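Local atomic coordinates of autotransporter adhesin/invasin TibA (Escherichia coli, PDB entry 4Q1Q), a protein that mediates adhesion to and invasion of human intestinal epithelial cells and bacterial aggregation, its heptosylated passenger domain being carried to the cell surface by a C-terminal translocator. Residues H235-G240 and Q254-G259; Q215-G220 and G240-T245. All blocks are in the same frame, centred on the assembly; numbering follows the deposited sequence.

Contact 1: residues H235-G240 and Q254-G259. With 289 (D-glycero-alpha-D-manno-heptopyranose), chain T; 289 (D-glycero-alpha-D-manno-heptopyranose), chain B; 289 (D-glycero-alpha-D-manno-heptopyranose), chain U.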
loop_
_atom_site.group_PDB
_atom_site.type_symbol
_atom_site.label_atom_id
_atom_site.label_comp_id
_atom_site.label_asym_id
_atom_site.label_seq_id
_atom_site.Cartn_x
_atom_site.Cartn_y
_atom_site.Cartn_z
ATOM N N HIS A 235 3.283 5.894 20.839
ATOM C CA HIS A 235 4.400 5.380 21.640
ATOM C C HIS A 235 5.736 5.816 21.037
ATOM O O HIS A 235 6.061 5.426 19.920
ATOM C CB HIS A 235 4.321 3.851 21.744
ATOM C CG HIS A 235 4.945 3.292 22.988
ATOM N ND1 HIS A 235 4.263 2.454 23.844
ATOM C CD2 HIS A 235 6.148 3.525 23.570
ATOM C CE1 HIS A 235 5.032 2.160 24.878
ATOM N NE2 HIS A 235 6.179 2.804 24.742
ATOM N N VAL A 236 6.505 6.624 21.763
ATOM C CA VAL A 236 7.766 7.151 21.254
ATOM C C VAL A 236 8.962 6.473 21.932
ATOM O O VAL A 236 9.066 6.504 23.157
ATOM C CB VAL A 236 7.877 8.661 21.484
ATOM C CG1 VAL A 236 9.047 9.198 20.666
ATOM C CG2 VAL A 236 6.577 9.368 21.112
ATOM N N TYR A 237 9.866 5.901 21.139
ATOM C CA TYR A 237 10.989 5.139 21.676
ATOM C C TYR A 237 12.231 6.006 21.544
ATOM O O TYR A 237 12.152 7.159 21.101
ATOM C CB TYR A 237 11.173 3.791 20.984
ATOM C CG TYR A 237 10.000 2.894 21.235
ATOM C CD1 TYR A 237 8.881 2.972 20.426
ATOM C CD2 TYR A 237 10.022 1.953 22.253
ATOM C CE1 TYR A 237 7.791 2.149 20.635
ATOM C CE2 TYR A 237 8.946 1.116 22.470
ATOM C CZ TYR A 237 7.840 1.223 21.655
ATOM O OH TYR A 237 6.746 0.423 21.871
ATOM N N ILE A 238 13.353 5.444 21.981
ATOM C CA ILE A 238 14.599 6.187 22.067
ATOM C C ILE A 238 14.946 6.763 20.703
ATOM O O ILE A 238 14.959 6.046 19.716
ATOM C CB ILE A 238 15.771 5.397 22.703
ATOM C CG1 ILE A 238 17.041 6.259 22.643
ATOM C CG2 ILE A 238 15.988 4.032 22.067
ATOM C CD1 ILE A 238 17.976 6.051 23.822
ATOM N N ASP A 239 15.198 8.073 20.683
ATOM C CA ASP A 239 15.635 8.815 19.516
ATOM C C ASP A 239 14.516 8.941 18.480
ATOM O O ASP A 239 14.795 9.353 17.354
ATOM C CB ASP A 239 16.882 8.179 18.893
ATOM C CG ASP A 239 18.130 8.328 19.762
ATOM O OD1 ASP A 239 18.356 9.416 20.330
ATOM O OD2 ASP A 239 18.896 7.350 19.878
ATOM N N GLY A 240 13.281 8.621 18.862
ATOM C CA GLY A 240 12.102 8.977 18.063
ATOM C C GLY A 240 11.645 10.365 18.440
ATOM O O GLY A 240 11.879 10.771 19.583
ATOM N N GLN A 254 2.940 8.059 25.208
ATOM C CA GLN A 254 3.972 7.488 26.063
ATOM C C GLN A 254 5.359 7.651 25.473
ATOM O O GLN A 254 5.650 7.223 24.355
ATOM C CB GLN A 254 3.656 6.017 26.231
ATOM C CG GLN A 254 4.486 5.354 27.314
ATOM C CD GLN A 254 3.997 3.947 27.562
ATOM O OE1 GLN A 254 3.009 3.487 26.981
ATOM N NE2 GLN A 254 4.716 3.242 28.410
ATOM N N VAL A 255 6.226 8.304 26.235
ATOM C CA VAL A 255 7.563 8.604 25.750
ATOM C C VAL A 255 8.580 7.820 26.575
ATOM O O VAL A 255 8.656 7.961 27.789
ATOM C CB VAL A 255 7.833 10.117 25.824
ATOM C CG1 VAL A 255 9.185 10.491 25.232
ATOM C CG2 VAL A 255 6.718 10.863 25.103
ATOM N N GLU A 256 9.345 6.956 25.926
ATOM C CA GLU A 256 10.373 6.207 26.638
ATOM C C GLU A 256 11.600 7.083 26.800
ATOM O O GLU A 256 11.750 8.100 26.119
ATOM C CB GLU A 256 10.812 4.963 25.873
ATOM C CG GLU A 256 9.673 4.078 25.418
ATOM C CD GLU A 256 9.172 3.179 26.533
ATOM O OE1 GLU A 256 8.282 2.344 26.262
ATOM O OE2 GLU A 256 9.684 3.312 27.668
ATOM N N ALA A 257 12.475 6.690 27.718
ATOM C CA ALA A 257 13.653 7.489 28.013
ATOM C C ALA A 257 14.424 7.684 26.721
ATOM O O ALA A 257 14.594 6.738 25.959
ATOM C CB ALA A 257 14.505 6.831 29.088
ATOM N N GLY A 258 14.841 8.920 26.459
ATOM C CA GLY A 258 15.506 9.247 25.202
ATOM C C GLY A 258 14.625 9.495 23.986
ATOM O O GLY A 258 15.173 9.771 22.913
ATOM N N GLY A 259 13.302 9.360 24.097
ATOM C CA GLY A 259 12.409 9.737 23.005
ATOM C C GLY A 259 12.107 11.214 23.171
ATOM O O GLY A 259 12.396 11.728 24.243
HETATM O O7 289 T . 15.589 0.013 15.907
HETATM C C7 289 T . 14.316 0.660 15.830
HETATM C C6 289 T . 13.250 -0.388 16.112
HETATM O O6 289 T . 13.855 -1.572 16.635
HETATM C C5 289 T . 12.203 0.105 17.099
HETATM O O5 289 T . 11.099 0.333 16.225
HETATM C C1 289 T . 10.106 1.146 16.813
HETATM C C2 289 T . 9.518 0.328 17.948
HETATM O O2 289 T . 8.825 -0.781 17.370
HETATM C C3 289 T . 10.608 -0.098 18.928
HETATM O O3 289 T . 10.048 -0.923 19.961
HETATM C C4 289 T . 11.722 -0.828 18.202
HETATM O O4 289 T . 12.702 -1.141 19.196
HETATM O O7 289 B . 18.960 14.054 18.187
HETATM C C7 289 B . 17.613 13.898 17.725
HETATM C C6 289 B . 16.687 13.135 18.680
HETATM O O6 289 B . 17.368 12.152 19.473
HETATM C C5 289 B . 15.909 14.037 19.644
HETATM O O5 289 B . 15.341 13.189 20.647
HETATM C C1 289 B . 14.437 13.891 21.503
HETATM C C2 289 B . 15.287 14.834 22.352
HETATM O O2 289 B . 16.342 14.185 23.071
HETATM C C3 289 B . 15.917 15.859 21.415
HETATM O O3 289 B . 16.755 16.733 22.179
HETATM C C4 289 B . 16.704 15.164 20.308
HETATM O O4 289 B . 17.028 16.164 19.338
HETATM O O7 289 U . 20.507 1.397 13.532
HETATM C C7 289 U . 19.617 2.250 14.252
HETATM C C6 289 U . 19.615 3.607 13.552
HETATM O O6 289 U . 18.869 3.591 12.337
HETATM C C5 289 U . 18.950 4.707 14.358
HETATM O O5 289 U . 18.729 4.249 15.692
HETATM C C1 289 U . 18.468 5.299 16.626
HETATM C C2 289 U . 19.680 6.221 16.635
HETATM O O2 289 U . 20.881 5.466 16.840
HETATM C C3 289 U . 19.605 6.931 15.288
HETATM O O3 289 U . 20.539 7.993 15.085
HETATM C C4 289 U . 19.880 5.899 14.215
HETATM O O4 289 U . 19.666 6.528 12.949
#

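Contact 2: residues Q215-G220 and G240-T245. With 289 (D-glycero-alpha-D-manno-heptopyranose), chain T; 289 (D-glycero-alpha-D-manno-heptopyranose), chain U; 289 (D-glycero-alpha-D-manno-heptopyranose), chain B; 289 (D-glycero-alpha-D-manno-heptopyranose), chain Q.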
loop_
_atom_site.group_PDB
_atom_site.type_symbol
_atom_site.label_atom_id
_atom_site.label_comp_id
_atom_site.label_asym_id
_atom_site.label_seq_id
_atom_site.Cartn_x
_atom_site.Cartn_y
_atom_site.Cartn_z
ATOM N N GLN A 215 0.531 4.028 17.258
ATOM C CA GLN A 215 1.646 4.471 16.437
ATOM C C GLN A 215 2.905 4.309 17.278
ATOM O O GLN A 215 2.950 4.754 18.417
ATOM C CB GLN A 215 1.504 5.930 16.029
ATOM C CG GLN A 215 2.619 6.455 15.132
ATOM C CD GLN A 215 2.456 7.946 14.898
ATOM O OE1 GLN A 215 2.641 8.751 15.815
ATOM N NE2 GLN A 215 2.143 8.329 13.660
ATOM N N TYR A 216 3.927 3.720 16.668
ATOM C CA TYR A 216 5.194 3.474 17.332
ATOM C C TYR A 216 6.301 4.257 16.648
ATOM O O TYR A 216 6.608 3.989 15.495
ATOM C CB TYR A 216 5.506 1.982 17.253
ATOM C CG TYR A 216 4.416 1.069 17.764
ATOM C CD1 TYR A 216 4.257 0.810 19.121
ATOM C CD2 TYR A 216 3.585 0.413 16.870
ATOM C CE1 TYR A 216 3.275 -0.054 19.587
ATOM C CE2 TYR A 216 2.612 -0.459 17.319
ATOM C CZ TYR A 216 2.449 -0.668 18.670
ATOM O OH TYR A 216 1.431 -1.504 19.041
ATOM N N VAL A 217 6.880 5.230 17.343
ATOM C CA VAL A 217 7.890 6.070 16.724
ATOM C C VAL A 217 9.266 5.622 17.213
ATOM O O VAL A 217 9.654 5.845 18.352
ATOM C CB VAL A 217 7.629 7.557 17.024
ATOM C CG1 VAL A 217 8.578 8.456 16.251
ATOM C CG2 VAL A 217 6.184 7.879 16.658
ATOM N N SER A 218 10.044 5.033 16.320
ATOM C CA SER A 218 11.352 4.547 16.724
ATOM C C SER A 218 12.423 5.443 16.134
ATOM O O SER A 218 12.136 6.469 15.511
ATOM C CB SER A 218 11.544 3.109 16.270
ATOM O OG SER A 218 10.693 2.285 17.036
ATOM N N SER A 219 13.655 5.054 16.451
ATOM C CA SER A 219 14.855 5.812 16.147
ATOM C C SER A 219 14.878 6.389 14.738
ATOM O O SER A 219 14.753 5.684 13.729
ATOM C CB SER A 219 16.081 4.923 16.381
ATOM O OG SER A 219 17.269 5.693 16.285
ATOM N N GLY A 220 15.041 7.707 14.694
ATOM C CA GLY A 220 15.079 8.421 13.428
ATOM C C GLY A 220 13.682 8.738 12.917
ATOM O O GLY A 220 13.555 9.470 11.945
ATOM N N GLY A 240 13.281 8.621 18.862
ATOM C CA GLY A 240 12.102 8.977 18.063
ATOM C C GLY A 240 11.645 10.365 18.440
ATOM O O GLY A 240 11.879 10.771 19.583
ATOM N N ASN A 241 11.032 11.080 17.495
ATOM C CA ASN A 241 10.512 12.430 17.741
ATOM C C ASN A 241 9.075 12.606 17.315
ATOM O O ASN A 241 8.690 12.101 16.271
ATOM C CB ASN A 241 11.236 13.492 16.926
ATOM C CG ASN A 241 12.601 13.783 17.488
ATOM O OD1 ASN A 241 12.770 14.674 18.325
ATOM N ND2 ASN A 241 13.559 12.966 17.090
ATOM N N VAL A 242 8.303 13.351 18.092
ATOM C CA VAL A 242 6.976 13.740 17.632
ATOM C C VAL A 242 6.729 15.207 17.946
ATOM O O VAL A 242 7.302 15.765 18.884
ATOM C CB VAL A 242 5.858 12.841 18.196
ATOM C CG1 VAL A 242 6.192 11.385 17.914
ATOM C CG2 VAL A 242 5.661 13.001 19.691
ATOM N N THR A 243 5.897 15.822 17.112
ATOM C CA THR A 243 5.533 17.217 17.312
ATOM C C THR A 243 4.064 17.462 16.962
ATOM O O THR A 243 3.451 16.771 16.143
ATOM C CB THR A 243 6.491 18.171 16.579
ATOM O OG1 THR A 243 6.243 19.495 17.071
ATOM C CG2 THR A 243 6.278 18.107 15.088
ATOM N N GLU A 244 3.468 18.394 17.693
ATOM C CA GLU A 244 2.084 18.779 17.449
ATOM C C GLU A 244 1.247 17.520 17.593
ATOM O O GLU A 244 0.601 17.072 16.653
ATOM C CB GLU A 244 1.873 19.403 16.064
ATOM C CG GLU A 244 2.665 20.671 15.793
ATOM C CD GLU A 244 2.508 21.150 14.351
ATOM O OE1 GLU A 244 3.489 21.683 13.786
ATOM O OE2 GLU A 244 1.411 20.957 13.774
ATOM N N THR A 245 1.296 16.939 18.785
ATOM C CA THR A 245 0.402 15.857 19.140
ATOM C C THR A 245 -0.668 16.473 20.034
ATOM O O THR A 245 -0.386 17.176 21.006
ATOM C CB THR A 245 1.145 14.748 19.901
ATOM O OG1 THR A 245 2.171 14.218 19.061
ATOM C CG2 THR A 245 0.219 13.620 20.270
HETATM O O7 289 T . 15.589 0.013 15.907
HETATM C C7 289 T . 14.316 0.660 15.830
HETATM C C6 289 T . 13.250 -0.388 16.112
HETATM O O6 289 T . 13.855 -1.572 16.635
HETATM C C5 289 T . 12.203 0.105 17.099
HETATM O O5 289 T . 11.099 0.333 16.225
HETATM C C1 289 T . 10.106 1.146 16.813
HETATM C C2 289 T . 9.518 0.328 17.948
HETATM O O2 289 T . 8.825 -0.781 17.370
HETATM C C3 289 T . 10.608 -0.098 18.928
HETATM O O3 289 T . 10.048 -0.923 19.961
HETATM C C4 289 T . 11.722 -0.828 18.202
HETATM O O4 289 T . 12.702 -1.141 19.196
HETATM O O7 289 U . 20.507 1.397 13.532
HETATM C C7 289 U . 19.617 2.250 14.252
HETATM C C6 289 U . 19.615 3.607 13.552
HETATM O O6 289 U . 18.869 3.591 12.337
HETATM C C5 289 U . 18.950 4.707 14.358
HETATM O O5 289 U . 18.729 4.249 15.692
HETATM C C1 289 U . 18.468 5.299 16.626
HETATM C C2 289 U . 19.680 6.221 16.635
HETATM O O2 289 U . 20.881 5.466 16.840
HETATM C C3 289 U . 19.605 6.931 15.288
HETATM O O3 289 U . 20.539 7.993 15.085
HETATM C C4 289 U . 19.880 5.899 14.215
HETATM O O4 289 U . 19.666 6.528 12.949
HETATM O O7 289 B . 18.960 14.054 18.187
HETATM C C7 289 B . 17.613 13.898 17.725
HETATM C C6 289 B . 16.687 13.135 18.680
HETATM O O6 289 B . 17.368 12.152 19.473
HETATM C C5 289 B . 15.909 14.037 19.644
HETATM O O5 289 B . 15.341 13.189 20.647
HETATM C C1 289 B . 14.437 13.891 21.503
HETATM C C2 289 B . 15.287 14.834 22.352
HETATM O O2 289 B . 16.342 14.185 23.071
HETATM C C3 289 B . 15.917 15.859 21.415
HETATM O O3 289 B . 16.755 16.733 22.179
HETATM C C4 289 B . 16.704 15.164 20.308
HETATM O O4 289 B . 17.028 16.164 19.338
HETATM O O7 289 Q . 19.355 8.739 7.041
HETATM C C7 289 Q . 19.325 7.308 6.958
HETATM C C6 289 Q . 19.386 6.723 8.364
HETATM O O6 289 Q . 20.009 7.674 9.227
HETATM C C5 289 Q . 17.993 6.353 8.866
HETATM O O5 289 Q . 17.700 5.167 8.121
HETATM C C1 289 Q . 16.476 4.482 8.380
HETATM C C2 289 Q . 16.551 4.020 9.827
HETATM O O2 289 Q . 17.611 3.067 9.948
HETATM C C3 289 Q . 16.708 5.253 10.722
HETATM O O3 289 Q . 16.793 4.863 12.096
HETATM C C4 289 Q . 17.935 6.086 10.368
HETATM O O4 289 Q . 17.891 7.243 11.210
#

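Contact 1: residues H235-G240 and Q254-G259
His235 and Glu256 meet through different first torsions: His235 sets CG anti to its backbone N (chi1 -152°), whereas Glu256 sets CG anti to its carbonyl carbon and then bends at chi2 (-81°), which turns CD back toward the imidazole. His235 NE2 donates to Glu256 OE1 over 2.6 Å, nearly straight and close to the ring plane. The carboxylate takes this N-H on its anti side, with the donor out of its own plane.

The imidazole is packed on both faces. Gln254 CB lies 4.2 Å from the ring centroid of His235, a CH-pi contact over the middle of one face, and Tyr237 OH covers the centre of the opposite face. Tyr237 is layered in turn, with His235 CD2 on one side of its phenol ring and O3 of the chain T heptose on the other, 3.4 Å from Tyr237 CE2.

Beneath the side chains, parallel strands 233-236 and 252-255 pair as adjacent rungs of the beta-helix. Val236 N bonds Gln254 O, and Glu256 N bonds Val236 O, both at 2.8 Å. Each strand then enters a type II turn, and the two turns stack: Asp239 N reaches Gly258 O at 2.8 Å from above the carbonyl plane. Gly258 takes a positive phi, and Ile238 CD1 occupies the side where a side chain would stand. From the first turn, Asp239 OD1 comes within 3.0 Å of O6 of the chain B heptose.

Glu256 so close to NE2 would be expected to keep a proton on that nitrogen and may raise the pKa of the imidazole, beside a sugar-covered aromatic layer.

Contact 2: residues Q215-G220 and G240-T245
Val217 and Val242 cross obliquely inside the beta-helix, each sending a methyl toward the other: Val217 CG2 lies 3.7 Å from Val242 CG1. The second branch of Val217 turns to the backbone, where CG1 rests 3.6 Å from Asn241 O. Val217 holds CG1 anti to its backbone N (chi1 -173°), which points that methyl at the 240-242 chain while CG2 is left for the valine. Val242 has CG1 anti to its carbonyl carbon, and this single methyl meets both branches of Val217. Ala223, on the intervening strand 222-224, also touches Val242.

The two backbones come nearest at the turn. Gly240 CA sits 3.6 Å from Ser218 O and 4.0 Å from Val217 O; the bare CA passes close to these two carbonyl oxygens, and Val217 O fills the space a side chain would take.

Ser218 and Ser219 point away from the 240-245 segment and carry the sugars. Ser218 OG is bonded to C1 of the chain T heptose at 1.3 Å, and Ser219 OG to C1 of the chain U heptose at the same length. A third heptose, chain Q, donates from O3 to Ser219 O (2.7 Å). Asn241 likewise turns outward, its side chain lying against the chain B heptose.

The same short run of chain thus divides its chemistry by direction. Inward, valine methyls pack together and Gly240 CA lies against backbone carbonyls, a van der Waals joint between strand 214-217 and strand 241-247, which begins on another face of the solenoid; outward, O-linked serines build the glycosylated surface of the adhesin.

Contact 2 is the buried one, joining two faces of the beta-helix where they meet, with its valines turned inward, while contact 1 is only partly buried and joins successive rungs on one face, running out to the surface at its turns. Strand 214-217 of contact 2 lies beside strand 233-236 of contact 1, with probable backbone hydrogen bonds from His235 N to Gln215 O and from Val217 N to His235 O. Gly240 belongs to both, closing the turn of one and preceding strand 241-247 of the other. Paired strands give contact 1 its polar bonds, beside layered rings; contact 2, unpaired, relies on van der Waals packing. Heptoses T, U and B touch both.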